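Local coordinates for high-potential iron-sulfur protein (Rhodoferax fermentans, PDB 1HLQ) that carries electrons through a high-potential [4Fe-4S] cluster and is competent in photosynthetic electron transfer involving the cytochrome bc1 complex and a membrane-bound tetraheme cytochrome, at residues C38-Y44 with E61-K65. Residues are numbered along the deposited sequence; the frame is centred on the assembly and turned at random.
Sequences CSTCALY and EVVAK. With SF4 (iron/sulfur cluster), chain G.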
loop_
_atom_site.group_PDB
_atom_site.type_symbol
_atom_site.label_atom_id
_atom_site.label_comp_id
_atom_site.label_asym_id
_atom_site.label_seq_id
_atom_site.Cartn_x
_atom_site.Cartn_y
_atom_site.Cartn_z
ATOM N N CYS A 38 11.376 -6.649 -8.767
ATOM C CA CYS A 38 11.190 -6.910 -7.336
ATOM C C CYS A 38 12.486 -7.404 -6.718
ATOM O O CYS A 38 12.835 -7.010 -5.610
ATOM C CB CYS A 38 10.057 -7.905 -7.118
ATOM S SG CYS A 38 8.467 -7.386 -7.801
ATOM N N SER A 39 13.246 -8.203 -7.459
ATOM C CA SER A 39 14.509 -8.719 -6.935
ATOM C C SER A 39 15.494 -7.605 -6.599
ATOM O O SER A 39 16.378 -7.836 -5.776
ATOM C CB SER A 39 15.145 -9.692 -7.920
ATOM O OG SER A 39 15.408 -9.046 -9.141
ATOM N N THR A 40 15.400 -6.441 -7.240
ATOM C CA THR A 40 16.307 -5.336 -6.949
ATOM C C THR A 40 15.635 -4.222 -6.169
ATOM O O THR A 40 16.214 -3.135 -5.993
ATOM C CB THR A 40 16.926 -4.735 -8.228
ATOM O OG1 THR A 40 15.918 -4.140 -9.063
ATOM C CG2 THR A 40 17.685 -5.802 -9.010
ATOM N N CYS A 41 14.449 -4.469 -5.638
ATOM C CA CYS A 41 13.662 -3.498 -4.893
ATOM C C CYS A 41 13.911 -3.578 -3.396
ATOM O O CYS A 41 13.963 -4.668 -2.821
ATOM C CB CYS A 41 12.166 -3.745 -5.176
ATOM S SG CYS A 41 11.042 -2.616 -4.340
ATOM N N ALA A 42 13.977 -2.427 -2.734
ATOM C CA ALA A 42 14.197 -2.391 -1.291
ATOM C C ALA A 42 13.052 -2.986 -0.497
ATOM O O ALA A 42 13.199 -3.359 0.676
ATOM C CB ALA A 42 14.454 -0.954 -0.854
ATOM N N LEU A 43 11.853 -3.078 -1.065
ATOM C CA LEU A 43 10.682 -3.592 -0.375
ATOM C C LEU A 43 10.521 -5.097 -0.488
ATOM O O LEU A 43 9.840 -5.686 0.371
ATOM C CB LEU A 43 9.419 -2.862 -0.847
ATOM C CG LEU A 43 9.446 -1.339 -0.655
ATOM C CD1 LEU A 43 8.157 -0.704 -1.143
ATOM C CD2 LEU A 43 9.721 -0.952 0.788
ATOM N N TYR A 44 11.133 -5.730 -1.472
ATOM C CA TYR A 44 10.979 -7.172 -1.675
ATOM C C TYR A 44 11.507 -7.951 -0.476
ATOM O O TYR A 44 12.621 -7.689 -0.009
ATOM C CB TYR A 44 11.668 -7.613 -2.946
ATOM C CG TYR A 44 11.529 -9.065 -3.340
ATOM C CD1 TYR A 44 12.648 -9.860 -3.520
ATOM C CD2 TYR A 44 10.276 -9.631 -3.578
ATOM C CE1 TYR A 44 12.518 -11.181 -3.909
ATOM C CE2 TYR A 44 10.147 -10.945 -3.970
ATOM C CZ TYR A 44 11.274 -11.721 -4.137
ATOM O OH TYR A 44 11.174 -13.034 -4.525
ATOM N N GLU A 61 2.068 -13.181 -2.887
ATOM C CA GLU A 61 3.484 -13.075 -3.193
ATOM C C GLU A 61 3.614 -12.450 -4.584
ATOM O O GLU A 61 2.705 -12.547 -5.406
ATOM C CB GLU A 61 4.207 -14.426 -3.164
ATOM C CG GLU A 61 4.399 -14.910 -1.730
ATOM C CD GLU A 61 5.166 -16.185 -1.545
ATOM O OE1 GLU A 61 5.501 -16.473 -0.377
ATOM O OE2 GLU A 61 5.413 -16.915 -2.514
ATOM N N VAL A 62 4.747 -11.770 -4.778
ATOM C CA VAL A 62 5.056 -11.190 -6.081
ATOM C C VAL A 62 6.149 -12.024 -6.745
ATOM O O VAL A 62 6.850 -12.773 -6.056
ATOM C CB VAL A 62 5.509 -9.720 -5.973
ATOM C CG1 VAL A 62 4.354 -8.853 -5.465
ATOM C CG2 VAL A 62 6.744 -9.550 -5.094
ATOM N N VAL A 63 6.285 -11.912 -8.050
ATOM C CA VAL A 63 7.321 -12.634 -8.797
ATOM C C VAL A 63 8.573 -11.770 -8.780
ATOM O O VAL A 63 8.515 -10.560 -9.065
ATOM C CB VAL A 63 6.851 -12.934 -10.221
ATOM C CG1 VAL A 63 7.936 -13.595 -11.058
ATOM C CG2 VAL A 63 5.641 -13.862 -10.135
ATOM N N ALA A 64 9.741 -12.356 -8.507
ATOM C CA ALA A 64 10.992 -11.627 -8.362
ATOM C C ALA A 64 11.409 -10.857 -9.604
ATOM O O ALA A 64 12.043 -9.784 -9.520
ATOM C CB ALA A 64 12.077 -12.583 -7.915
ATOM N N LYS A 65 11.017 -11.354 -10.754
ATOM C CA LYS A 65 11.203 -10.803 -12.072
ATOM C C LYS A 65 10.266 -9.634 -12.349
ATOM O O LYS A 65 10.358 -8.971 -13.381
ATOM C CB LYS A 65 10.779 -11.846 -13.138
ATOM C CG LYS A 65 11.770 -12.936 -13.442
ATOM C CD LYS A 65 11.236 -13.931 -14.459
ATOM C CE LYS A 65 10.891 -13.281 -15.785
ATOM N NZ LYS A 65 10.874 -14.308 -16.862
HETATM FE FE1 SF4 G . 7.975 -5.552 -6.536
HETATM FE FE2 SF4 G . 9.001 -3.494 -5.039
HETATM FE FE3 SF4 G . 6.782 -4.808 -4.229
HETATM FE FE4 SF4 G . 6.687 -3.191 -6.392
HETATM S S1 SF4 G . 7.156 -2.503 -4.242
HETATM S S2 SF4 G . 5.762 -5.330 -6.269
HETATM S S3 SF4 G . 8.760 -3.504 -7.343
HETATM S S4 SF4 G . 8.842 -5.764 -4.408
#
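The carbonyl oxygen of Ala64 takes the backbone N-H of Ser39, N to O 2.9 Å. This bond ties the short 3-10 turn at 38-39 to the chain leaving strand 62-63; OG of Ser39 hydrogen-bonds with OG of Ser37 and makes at most a weak, long approach to O of Ala64. The turn begins with a cluster ligand: SG of Cys38 binds the iron FE1 at 2.3 Å, set beside its own backbone N (chi1 -58°), and SG of Cys41 binds the iron FE2. A backbone N-H from Leu43 reaches the same sulfur, N of Leu43 to SG of Cys41 3.4 Å and nearly straight (163°), and would probably ease the negative charge on this thiolate. With CG anti to the backbone N (chi1 -176°), the Tyr44 ring reaches Val62 and Ala64. CG2 of Val62 meets the ring at its edge, 3.8 Å from CD2 of Tyr44, while CG1 faces cluster sulfur S2, so the branched valine serves both neighbours. The small methyl of Ala64 fits beside the phenol, CB of Ala64 3.5 Å from OH of Tyr44, whose hydroxyl bonds to the carbonyl of Ala49. Tyr44, Leu43 and Val62 thus cover part of the cluster where the 38-44 loop, following helix 10-14, meets strand 62-63, the antiparallel partner of strand 51-52.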